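Local coordinates for peptidoglycan glycosyltransferase (Eggerthella lenta, PDB 4MNR), which belongs to the penicillin-binding proteins and combines a transpeptidase-type domain of the beta-lactamase-like fold with a dimerisation-type domain, at residues Gly229-Leu233 / Ala234-Glu238; Thr219-Asn222 / Phe223-Asn227; Gln364-Lys368 / Thr369-Arg373; Val190-Ala193 / Thr194-Asp198; Ala390-Gly394 / Ile395-Gly399. One frame throughout, in Å; residues are numbered along the deposited sequence. Where two conformers were deposited one is given.

All five contacts are local and lie within the transpeptidase-type domain. Interactions 1 and 3 are helix starts, each with a hydroxyl-bearing N-cap and a small apolar pair beside it, whereas interaction 4 is the buried middle and end of helix 188-197, where backbone bonds and methyl packing dominate. Interaction 4 touches both of them: L192 packs on L233 and T237 of interaction 1, and E197 accepts from S367 and T370 of interaction 3. Interactions 2 and 5 are turns. The first, at the surface, is ordered by a buried asparagine amide; the second, partly buried, joins a water bridge to aliphatic packing where strand 398-406 begins.

Interaction 1 (Gly229-Leu233 / Ala234-Glu238); sequences GSLTL and AQATE
Q235 turns back across T232 so that the two side chains meet at a slant, each taking up the backbone N-H of the other. OG1 of T232 accepts from N of Q235 at 3.1 Å in a nearly straight bond. It reaches that N-H because chi1 of 64° bends OG1 back over the backbone of T232, facing the first helical turn. In return the carboxamide oxygen OE1 of Q235 accepts from N of T232 at 2.9 Å, the donor standing 34° out of the carbonyl plane. Beyond its CG, Q235 runs extended, and CG itself passes 3.2 Å from T232 OG1. This reciprocal pair is a capping box, with T232 as the N-cap of helix 233-239 just where the chain leaves the short strand 231-232. Water 1 adds a second donor to OE1 of Q235, at 2.7 Å, and also donates to O of S230, tying the amide to the backbone at S230. On the apolar side, CD1 of L231 lies 4.1 Å from CB of A236, in the positions of a hydrophobic staple. Deeper in, O of L233 is gripped twice by T237, by OG1 at 2.9 Å and by N at 3.0 Å, which arrive from opposite faces of the carbonyl plane. The side chain of L233 packs on F245 and L248 of helix 242-263.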
loop_
_atom_site.group_PDB
_atom_site.type_symbol
_atom_site.label_atom_id
_atom_site.label_comp_id
_atom_site.label_asym_id
_atom_site.label_seq_id
_atom_site.Cartn_x
_atom_site.Cartn_y
_atom_site.Cartn_z
ATOM N N GLY A 229 30.770 -1.044 -6.555
ATOM C CA GLY A 229 31.709 0.021 -6.852
ATOM C C GLY A 229 31.030 1.369 -6.745
ATOM O O GLY A 229 30.171 1.574 -5.898
ATOM N N SER A 230 31.402 2.303 -7.607
ATOM C CA SER A 230 30.851 3.645 -7.492
ATOM C C SER A 230 29.602 3.755 -8.359
ATOM O O SER A 230 29.612 3.357 -9.528
ATOM C CB SER A 230 31.888 4.694 -7.895
ATOM O OG SER A 230 32.289 4.514 -9.236
ATOM N N LEU A 231 28.525 4.278 -7.778
ATOM C CA LEU A 231 27.269 4.416 -8.505
ATOM C C LEU A 231 26.748 5.842 -8.437
ATOM O O LEU A 231 26.890 6.501 -7.415
ATOM C CB LEU A 231 26.216 3.510 -7.873
ATOM C CG LEU A 231 26.463 2.004 -7.862
ATOM C CD1 LEU A 231 25.317 1.328 -7.139
ATOM C CD2 LEU A 231 26.595 1.461 -9.283
ATOM N N THR A 232 26.109 6.316 -9.505
ATOM C CA THR A 232 25.341 7.545 -9.376
ATOM C C THR A 232 24.123 7.217 -8.535
ATOM O O THR A 232 23.756 6.048 -8.382
ATOM C CB THR A 232 24.833 8.092 -10.722
ATOM O OG1 THR A 232 23.911 7.157 -11.291
ATOM C CG2 THR A 232 25.990 8.354 -11.689
ATOM N N LEU A 233 23.495 8.249 -7.985
ATOM C CA LEU A 233 22.312 8.040 -7.168
ATOM C C LEU A 233 21.191 7.371 -7.973
ATOM O O LEU A 233 20.464 6.524 -7.437
ATOM C CB LEU A 233 21.856 9.348 -6.527
ATOM C CG LEU A 233 20.642 9.311 -5.601
ATOM C CD1 LEU A 233 20.840 8.287 -4.508
ATOM C CD2 LEU A 233 20.417 10.709 -5.003
ATOM N N ALA A 234 21.072 7.720 -9.255
ATOM C CA ALA A 234 20.097 7.042 -10.127
ATOM C C ALA A 234 20.407 5.552 -10.272
ATOM O O ALA A 234 19.516 4.706 -10.149
ATOM C CB ALA A 234 20.021 7.721 -11.504
ATOM N N GLN A 235 21.667 5.221 -10.517
ATOM C CA GLN A 235 22.067 3.820 -10.628
ATOM C C GLN A 235 21.848 3.070 -9.324
ATOM O O GLN A 235 21.459 1.905 -9.338
ATOM C CB GLN A 235 23.534 3.691 -11.047
ATOM C CG GLN A 235 23.818 4.201 -12.449
ATOM C CD GLN A 235 25.315 4.383 -12.729
ATOM O OE1 GLN A 235 26.133 4.537 -11.813
ATOM N NE2 GLN A 235 25.673 4.376 -14.010
ATOM N N ALA A 236 22.102 3.743 -8.200
ATOM C CA ALA A 236 21.913 3.130 -6.890
ATOM C C ALA A 236 20.431 2.847 -6.623
ATOM O O ALA A 236 20.099 1.917 -5.914
ATOM C CB ALA A 236 22.490 4.003 -5.796
ATOM N N THR A 237 19.549 3.647 -7.208
ATOM C CA THR A 237 18.119 3.397 -7.089
ATOM C C THR A 237 17.770 2.197 -7.969
ATOM O O THR A 237 17.025 1.316 -7.546
ATOM C CB THR A 237 17.298 4.627 -7.520
ATOM O OG1 THR A 237 17.738 5.767 -6.777
ATOM C CG2 THR A 237 15.804 4.409 -7.255
ATOM N N GLU A 238 18.314 2.163 -9.185
ATOM C CA GLU A 238 18.085 1.025 -10.085
ATOM C C GLU A 238 18.514 -0.311 -9.482
ATOM O O GLU A 238 17.798 -1.307 -9.619
ATOM C CB GLU A 238 18.760 1.230 -11.439
ATOM C CG GLU A 238 18.234 2.436 -12.203
ATOM C CD GLU A 238 18.975 2.675 -13.514
ATOM O OE1 GLU A 238 19.965 1.961 -13.786
ATOM O OE2 GLU A 238 18.561 3.574 -14.280
HETATM O O HOH W 1 28.829 4.638 -12.065
#

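Interaction 2 (Thr219-Asn222 / Phe223-Asn227)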
loop_
_atom_site.group_PDB
_atom_site.type_symbol
_atom_site.label_atom_id
_atom_site.label_comp_id
_atom_site.label_asym_id
_atom_site.label_seq_id
_atom_site.Cartn_x
_atom_site.Cartn_y
_atom_site.Cartn_z
ATOM N N THR A 219 26.877 -2.378 11.053
ATOM C CA THR A 219 27.015 -2.599 9.612
ATOM C C THR A 219 25.758 -2.255 8.799
ATOM O O THR A 219 24.637 -2.533 9.218
ATOM C CB THR A 219 27.389 -4.076 9.368
ATOM O OG1 THR A 219 28.636 -4.356 10.019
ATOM C CG2 THR A 219 27.524 -4.372 7.899
ATOM N N VAL A 220 25.953 -1.636 7.636
ATOM C CA VAL A 220 24.906 -1.529 6.628
ATOM C C VAL A 220 25.421 -2.348 5.452
ATOM O O VAL A 220 26.590 -2.236 5.080
ATOM C CB VAL A 220 24.674 -0.070 6.177
ATOM C CG1 VAL A 220 23.628 -0.004 5.063
ATOM C CG2 VAL A 220 24.254 0.784 7.354
ATOM N N SER A 221 24.565 -3.186 4.878
ATOM C CA SER A 221 25.010 -4.073 3.804
ATOM C C SER A 221 24.058 -4.040 2.622
ATOM O O SER A 221 22.841 -3.954 2.797
ATOM C CB SER A 221 25.143 -5.519 4.301
ATOM O OG SER A 221 26.121 -5.654 5.317
ATOM N N ASN A 222 24.618 -4.104 1.417
ATOM C CA ASN A 222 23.815 -4.286 0.220
ATOM C C ASN A 222 23.203 -5.668 0.263
ATOM O O ASN A 222 23.706 -6.559 0.965
ATOM C CB ASN A 222 24.676 -4.164 -1.038
ATOM C CG ASN A 222 24.895 -2.718 -1.464
ATOM O OD1 ASN A 222 24.181 -1.821 -1.034
ATOM N ND2 ASN A 222 25.888 -2.494 -2.310
ATOM N N PHE A 223 22.113 -5.856 -0.472
ATOM C CA PHE A 223 21.509 -7.178 -0.584
ATOM C C PHE A 223 22.542 -8.147 -1.147
ATOM O O PHE A 223 23.245 -7.825 -2.105
ATOM C CB PHE A 223 20.257 -7.130 -1.462
ATOM C CG PHE A 223 19.187 -6.217 -0.935
ATOM C CD1 PHE A 223 18.671 -6.403 0.334
ATOM C CD2 PHE A 223 18.689 -5.184 -1.711
ATOM C CE1 PHE A 223 17.684 -5.560 0.828
ATOM C CE2 PHE A 223 17.703 -4.344 -1.229
ATOM C CZ PHE A 223 17.196 -4.536 0.043
ATOM N N ASN A 224 22.652 -9.316 -0.517
ATOM C CA ASN A 224 23.682 -10.310 -0.855
ATOM C C ASN A 224 25.125 -9.805 -0.732
ATOM O O ASN A 224 26.044 -10.394 -1.304
ATOM C CB ASN A 224 23.457 -10.907 -2.247
ATOM C CG ASN A 224 22.417 -12.005 -2.248
ATOM O OD1 ASN A 224 21.217 -11.736 -2.199
ATOM N ND2 ASN A 224 22.872 -13.252 -2.313
ATOM N N LYS A 225 25.313 -8.728 0.026
ATOM C CA LYS A 225 26.618 -8.104 0.209
ATOM C C LYS A 225 27.346 -7.820 -1.112
ATOM O O LYS A 225 28.572 -7.897 -1.183
ATOM C CB LYS A 225 27.485 -8.930 1.165
ATOM C CG LYS A 225 26.920 -8.994 2.580
ATOM C CD LYS A 225 27.681 -9.986 3.427
ATOM C CE LYS A 225 26.921 -10.319 4.695
ATOM N NZ LYS A 225 27.511 -11.510 5.369
ATOM N N ALA A 226 26.573 -7.492 -2.147
ATOM C CA ALA A 226 27.117 -7.158 -3.461
ATOM C C ALA A 226 27.898 -5.844 -3.455
ATOM O O ALA A 226 27.406 -4.821 -2.973
ATOM C CB ALA A 226 25.997 -7.083 -4.489
ATOM N N ASN A 227 29.116 -5.892 -3.985
ATOM C CA ASN A 227 29.931 -4.697 -4.186
ATOM C C ASN A 227 29.668 -4.145 -5.586
ATOM O O ASN A 227 29.980 -4.796 -6.581
ATOM C CB ASN A 227 31.410 -5.041 -4.006
ATOM C CG ASN A 227 32.334 -3.860 -4.266
ATOM O OD1 ASN A 227 31.904 -2.705 -4.341
ATOM N ND2 ASN A 227 33.621 -4.149 -4.394
HETATM O O HOH W 2 21.307 -3.497 -1.675
#
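From N222 to K225 the backbone reverses in a beta turn with angles close to type II, N224 taking a positive phi of 58° and K225 staying left-handed after it. The turn follows strand 218-221, the second strand of a two-stranded hairpin with 212-215, and is closed by K225 N, which donates to O of N222 at 2.9 Å from well above the carbonyl plane. N222 organises the loop from inside. With chi1 of -83° its amide swings to the side of its own backbone N, where ND2 donates to O of A226 at 2.9 Å. That bond is nearly straight (170°), with the acceptor in the plane of the amide, and CB of N222 rests 3.4 Å from the same oxygen. The amide is therefore held flat across the mouth of the loop. It has further partners in the protein: S209 OG takes a bond from ND2, while S241 OG and T243 N bond to OD1. F223, modelled in two conformers, touches in one of them S185 and S240, which stand at the first positions of the SxxK and SxN motifs of the penicillin-binding proteins. Outside the turn, CG of K225 comes 4.3 Å from CB of S221, a loose, exposed touch. Water 2 accepts from N of F223 at 2.8 Å and donates only weakly, at 3.4 Å, to OD1 of N222.

Interaction 3 (Gln364-Lys368 / Thr369-Arg373); sequences QAVSK and TTAGR
V366 and T370 cross at about a right angle on the buried side of this helix start, the CG2 methyl of T370 resting 3.8 Å from CB of V366. Next to it, CG2 of V366 lies 4.2 Å from CB of A371. The valine also packs on A193 and F264, which makes this the dense part of the contact. S367 stands between core and surface. Its chi1 of 71° tucks OG over the start of the helix, in position to accept from N of T370 at 3.0 Å, the N-H...O angle being 161°. The polar end of T370 is turned to the neighbouring helix: its OG1 hydrogen-bonds to OE1 of E197, and the same oxygen takes the N-H of S367, so one carboxylate fixes both residues. The solvent side is looser: K368 and T369 are exposed, and the amine of K368 makes a long, weak ion pair with D334. Also exposed, Q364 folds back over the chain and donates through NE2 to O of V366 at 2.9 Å, with that oxygen in the plane of its amide. Regular helical bonding begins with N of A371 on O of S367, at 2.9 Å. A serine N-cap, with an apolar pair joining V366, just before the cap, to A371, the fourth residue after the cap, is a capped helix start with side chains in the positions of a hydrophobic staple, here opening helix 368-384.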
loop_
_atom_site.group_PDB
_atom_site.type_symbol
_atom_site.label_atom_id
_atom_site.label_comp_id
_atom_site.label_asym_id
_atom_site.label_seq_id
_atom_site.Cartn_x
_atom_site.Cartn_y
_atom_site.Cartn_z
ATOM N N GLN A 364 0.489 17.770 -0.259
ATOM C CA GLN A 364 1.519 17.897 -1.288
ATOM C C GLN A 364 2.823 17.324 -0.741
ATOM O O GLN A 364 3.449 17.945 0.121
ATOM C CB GLN A 364 1.729 19.373 -1.647
ATOM C CG GLN A 364 2.767 19.592 -2.742
ATOM C CD GLN A 364 2.144 19.792 -4.114
ATOM O OE1 GLN A 364 1.072 20.388 -4.237
ATOM N NE2 GLN A 364 2.815 19.297 -5.156
ATOM N N ALA A 365 3.234 16.149 -1.218
ATOM C CA ALA A 365 4.457 15.522 -0.707
ATOM C C ALA A 365 5.722 16.222 -1.193
ATOM O O ALA A 365 6.587 16.577 -0.395
ATOM C CB ALA A 365 4.508 14.024 -1.057
ATOM N N VAL A 366 5.825 16.405 -2.506
ATOM C CA VAL A 366 6.971 17.073 -3.124
ATOM C C VAL A 366 6.463 17.918 -4.290
ATOM O O VAL A 366 5.289 17.838 -4.644
ATOM C CB VAL A 366 8.017 16.067 -3.676
ATOM C CG1 VAL A 366 8.736 15.324 -2.543
ATOM C CG2 VAL A 366 7.367 15.090 -4.647
ATOM N N SER A 367 7.339 18.725 -4.878
ATOM C CA SER A 367 6.953 19.544 -6.032
ATOM C C SER A 367 6.717 18.700 -7.280
ATOM O O SER A 367 7.181 17.561 -7.379
ATOM C CB SER A 367 8.026 20.585 -6.348
ATOM O OG SER A 367 9.173 19.959 -6.895
ATOM N N LYS A 368 5.991 19.275 -8.237
ATOM C CA LYS A 368 5.777 18.611 -9.511
ATOM C C LYS A 368 7.108 18.281 -10.194
ATOM O O LYS A 368 7.282 17.184 -10.737
ATOM C CB LYS A 368 4.896 19.460 -10.436
ATOM C CG LYS A 368 4.682 18.820 -11.794
ATOM C CD LYS A 368 3.708 19.637 -12.659
ATOM C CE LYS A 368 3.373 18.908 -13.956
ATOM N NZ LYS A 368 4.589 18.506 -14.715
ATOM N N THR A 369 8.055 19.214 -10.142
ATOM C CA THR A 369 9.373 18.965 -10.722
ATOM C C THR A 369 10.061 17.776 -10.055
ATOM O O THR A 369 10.631 16.910 -10.732
ATOM C CB THR A 369 10.271 20.211 -10.630
ATOM O OG1 THR A 369 9.682 21.273 -11.391
ATOM C CG2 THR A 369 11.665 19.926 -11.184
ATOM N N THR A 370 10.005 17.729 -8.728
ATOM C CA THR A 370 10.639 16.627 -8.014
ATOM C C THR A 370 9.985 15.290 -8.353
ATOM O O THR A 370 10.673 14.301 -8.624
ATOM C CB THR A 370 10.572 16.847 -6.502
ATOM O OG1 THR A 370 11.361 17.991 -6.166
ATOM C CG2 THR A 370 11.104 15.625 -5.769
ATOM N N ALA A 371 8.652 15.269 -8.366
ATOM C CA ALA A 371 7.917 14.048 -8.684
ATOM C C ALA A 371 8.331 13.521 -10.056
ATOM O O ALA A 371 8.534 12.329 -10.230
ATOM C CB ALA A 371 6.410 14.301 -8.668
ATOM N N GLY A 372 8.453 14.425 -11.025
ATOM C CA GLY A 372 8.824 14.035 -12.371
ATOM C C GLY A 372 10.232 13.472 -12.435
ATOM O O GLY A 372 10.494 12.534 -13.186
ATOM N N ARG A 373 11.144 14.037 -11.645
ATOM C CA ARG A 373 12.526 13.565 -11.662
ATOM C C ARG A 373 12.589 12.186 -11.051
ATOM O O ARG A 373 13.336 11.322 -11.515
ATOM C CB ARG A 373 13.444 14.508 -10.877
ATOM C CG ARG A 373 13.697 15.834 -11.573
ATOM C CD ARG A 373 14.299 16.836 -10.607
ATOM N NE ARG A 373 15.673 16.481 -10.255
ATOM C CZ ARG A 373 16.373 17.086 -9.299
ATOM N NH1 ARG A 373 15.821 18.057 -8.575
ATOM N NH2 ARG A 373 17.623 16.717 -9.070
#

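Interaction 4 (Val190-Ala193 / Thr194-Asp198)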
loop_
_atom_site.group_PDB
_atom_site.type_symbol
_atom_site.label_atom_id
_atom_site.label_comp_id
_atom_site.label_asym_id
_atom_site.label_seq_id
_atom_site.Cartn_x
_atom_site.Cartn_y
_atom_site.Cartn_z
ATOM N N VAL A 190 10.785 7.546 -1.047
ATOM C CA VAL A 190 10.711 8.687 -0.123
ATOM C C VAL A 190 12.073 9.347 0.107
ATOM O O VAL A 190 12.196 10.571 0.018
ATOM C CB VAL A 190 10.097 8.294 1.243
ATOM C CG1 VAL A 190 10.093 9.488 2.207
ATOM C CG2 VAL A 190 8.686 7.778 1.048
ATOM N N THR A 191 13.087 8.538 0.393
ATOM C CA THR A 191 14.437 9.052 0.587
ATOM C C THR A 191 14.953 9.821 -0.627
ATOM O O THR A 191 15.453 10.935 -0.491
ATOM C CB THR A 191 15.394 7.924 0.947
ATOM O OG1 THR A 191 14.828 7.191 2.038
ATOM C CG2 THR A 191 16.752 8.482 1.385
ATOM N N LEU A 192 14.811 9.223 -1.805
ATOM C CA LEU A 192 15.229 9.862 -3.061
ATOM C C LEU A 192 14.476 11.161 -3.310
ATOM O O LEU A 192 15.070 12.196 -3.629
ATOM C CB LEU A 192 14.979 8.907 -4.222
ATOM C CG LEU A 192 15.334 9.473 -5.599
ATOM C CD1 LEU A 192 16.829 9.801 -5.677
ATOM C CD2 LEU A 192 14.919 8.491 -6.684
ATOM N N ALA A 193 13.153 11.113 -3.182
ATOM C CA ALA A 193 12.351 12.312 -3.413
ATOM C C ALA A 193 12.738 13.437 -2.460
ATOM O O ALA A 193 12.792 14.595 -2.843
ATOM C CB ALA A 193 10.853 11.990 -3.289
ATOM N N THR A 194 13.022 13.084 -1.209
ATOM C CA THR A 194 13.409 14.073 -0.225
ATOM C C THR A 194 14.765 14.678 -0.570
ATOM O O THR A 194 14.962 15.887 -0.462
ATOM C CB THR A 194 13.432 13.445 1.187
ATOM O OG1 THR A 194 12.105 12.994 1.507
ATOM C CG2 THR A 194 13.839 14.487 2.206
ATOM N N ALA A 195 15.698 13.828 -0.999
ATOM C CA ALA A 195 17.041 14.293 -1.330
ATOM C C ALA A 195 17.015 15.252 -2.516
ATOM O O ALA A 195 17.735 16.244 -2.531
ATOM C CB ALA A 195 17.968 13.115 -1.612
ATOM N N LEU A 196 16.182 14.959 -3.512
ATOM C CA LEU A 196 16.083 15.845 -4.664
ATOM C C LEU A 196 15.372 17.153 -4.310
ATOM O O LEU A 196 15.794 18.231 -4.732
ATOM C CB LEU A 196 15.368 15.140 -5.826
ATOM C CG LEU A 196 16.027 13.858 -6.345
ATOM C CD1 LEU A 196 15.245 13.313 -7.539
ATOM C CD2 LEU A 196 17.490 14.093 -6.712
ATOM N N GLU A 197 14.288 17.059 -3.550
ATOM C CA GLU A 197 13.516 18.241 -3.150
ATOM C C GLU A 197 14.363 19.223 -2.335
ATOM O O GLU A 197 14.276 20.447 -2.518
ATOM C CB GLU A 197 12.260 17.815 -2.368
ATOM C CG GLU A 197 11.374 18.968 -1.868
ATOM C CD GLU A 197 10.269 19.374 -2.848
ATOM O OE1 GLU A 197 10.165 18.778 -3.937
ATOM O OE2 GLU A 197 9.491 20.299 -2.524
ATOM N N ASP A 198 15.201 18.681 -1.454
ATOM C CA ASP A 198 15.994 19.495 -0.533
ATOM C C ASP A 198 17.392 19.776 -1.071
ATOM O O ASP A 198 18.213 20.402 -0.391
ATOM C CB ASP A 198 16.103 18.809 0.831
ATOM C CG ASP A 198 14.772 18.740 1.564
ATOM O OD1 ASP A 198 13.872 19.557 1.263
ATOM O OD2 ASP A 198 14.630 17.867 2.451
#
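T194 doubles back on V190, one turn earlier in helix 188-197, the helix that opens with the lysine of the SxxK motif of this penicillin-binding-protein domain. Both donors of the threonine grip one acceptor: O of V190 takes N of T194 at 2.9 Å and OG1 of T194 at 2.8 Å, from opposite faces of the carbonyl plane. A chi1 of -62° swings OG1 back toward the preceding turn to make this bond. It stands 36° above the plane, and the hydroxyl thus stays satisfied in a buried position. The side chains of V190 and T194 run alongside each other in the same direction. A193 offers just a methyl, which faces outward from the turn onto F264 and V374, while its O accepts from N of E197 at 3.0 Å. CB of E197 lies close to that oxygen, 3.3 Å away. L192, with CG anti to the backbone N, sends its branch toward L233 and T237 of helix 233-239 and V377 of helix 368-384, joining the three helices. Its neighbour one turn on, L196, approaches at an angle: CD1 of L192 is 4.2 Å from CG of L196, and that same CG rests 3.3 Å from O of L192.

Interaction 5 (Ala390-Gly394 / Ile395-Gly399); sequences AAIPG and IDVAG
O of I395 receives a short hydrogen bond, 2.7 Å, from water 3, which accepts in turn from N of I392 at 2.9 Å and so bridges the two limbs of a tight turn. A direct bond closes the loop beside it: N of I395 donates to O of I392 at 3.2 Å, fairly straight at the hydrogen but 36° above the carbonyl plane. The four residues from I392 to I395 form a type II beta turn with P393 and G394 at its corners, the positive phi of G394 (94°) suiting a residue without a side chain. The turn leads into strand 398-406, an outer strand of the five-stranded antiparallel sheet and the one that carries the KTG motif of the family. Under the turn the contact becomes aliphatic. The chi1 of V397, 174°, sets CG2 against the incoming chain, 3.8 Å from CD1 of I392 and 3.6 Å from O of A390. Its other methyl, CG1, stands 4.2 Å from CB of A390. I392, crossing V397 at a slant, also packs on L447 and L451 of helix 438-453. On the outer side, CD1 of I395 curls over the preceding peptide, 3.3 Å from O of G394, and the residue leans on P419 and L457.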
loop_
_atom_site.group_PDB
_atom_site.type_symbol
_atom_site.label_atom_id
_atom_site.label_comp_id
_atom_site.label_asym_id
_atom_site.label_seq_id
_atom_site.Cartn_x
_atom_site.Cartn_y
_atom_site.Cartn_z
ATOM N N ALA A 390 8.513 -6.154 -14.173
ATOM C CA ALA A 390 7.293 -5.350 -14.206
ATOM C C ALA A 390 6.988 -4.782 -15.587
ATOM O O ALA A 390 5.928 -4.174 -15.793
ATOM C CB ALA A 390 7.362 -4.207 -13.169
ATOM N N ALA A 391 7.894 -4.970 -16.540
ATOM C CA ALA A 391 7.683 -4.394 -17.869
ATOM C C ALA A 391 6.451 -4.976 -18.546
ATOM O O ALA A 391 6.137 -6.154 -18.378
ATOM C CB ALA A 391 8.905 -4.586 -18.741
ATOM N N ILE A 392 5.754 -4.130 -19.298
ATOM C CA ILE A 392 4.571 -4.534 -20.044
ATOM C C ILE A 392 4.727 -4.077 -21.486
ATOM O O ILE A 392 4.933 -2.891 -21.744
ATOM C CB ILE A 392 3.292 -3.889 -19.447
ATOM C CG1 ILE A 392 3.047 -4.396 -18.030
ATOM C CG2 ILE A 392 2.077 -4.211 -20.306
ATOM C CD1 ILE A 392 1.998 -3.609 -17.247
ATOM N N PRO A 393 4.632 -5.019 -22.432
ATOM C CA PRO A 393 4.794 -4.697 -23.854
ATOM C C PRO A 393 3.842 -3.592 -24.307
ATOM O O PRO A 393 2.628 -3.732 -24.158
ATOM C CB PRO A 393 4.443 -6.015 -24.544
ATOM C CG PRO A 393 4.794 -7.060 -23.539
ATOM C CD PRO A 393 4.476 -6.468 -22.202
ATOM N N GLY A 394 4.392 -2.495 -24.824
ATOM C CA GLY A 394 3.580 -1.412 -25.353
ATOM C C GLY A 394 3.247 -0.266 -24.411
ATOM O O GLY A 394 2.699 0.747 -24.850
ATOM N N ILE A 395 3.548 -0.416 -23.122
ATOM C CA ILE A 395 3.278 0.641 -22.148
ATOM C C ILE A 395 4.472 0.797 -21.215
ATOM O O ILE A 395 4.952 -0.184 -20.662
ATOM C CB ILE A 395 2.039 0.316 -21.283
ATOM C CG1 ILE A 395 0.789 0.174 -22.146
ATOM C CG2 ILE A 395 1.815 1.398 -20.236
ATOM C CD1 ILE A 395 0.274 1.490 -22.703
ATOM N N ASP A 396 4.951 2.023 -21.031
ATOM C CA ASP A 396 6.057 2.241 -20.095
ATOM C C ASP A 396 5.591 2.116 -18.643
ATOM O O ASP A 396 4.606 2.742 -18.228
ATOM C CB ASP A 396 6.699 3.622 -20.292
ATOM C CG ASP A 396 7.610 3.690 -21.517
ATOM O OD1 ASP A 396 8.020 2.631 -22.043
ATOM O OD2 ASP A 396 7.932 4.820 -21.942
ATOM N N VAL A 397 6.323 1.321 -17.869
ATOM C CA VAL A 397 6.021 1.119 -16.447
ATOM C C VAL A 397 7.176 1.652 -15.610
ATOM O O VAL A 397 8.342 1.430 -15.959
ATOM C CB VAL A 397 5.838 -0.383 -16.131
ATOM C CG1 VAL A 397 5.678 -0.597 -14.635
ATOM C CG2 VAL A 397 4.644 -0.939 -16.881
ATOM N N ALA A 398 6.862 2.359 -14.526
ATOM C CA ALA A 398 7.890 2.836 -13.608
ATOM C C ALA A 398 7.578 2.356 -12.205
ATOM O O ALA A 398 6.412 2.305 -11.799
ATOM C CB ALA A 398 7.970 4.344 -13.622
ATOM N N GLY A 399 8.600 2.013 -11.440
ATOM C CA GLY A 399 8.320 1.587 -10.082
ATOM C C GLY A 399 9.570 1.327 -9.288
ATOM O O GLY A 399 10.677 1.511 -9.782
HETATM O O HOH W 3 7.035 -1.540 -19.704
#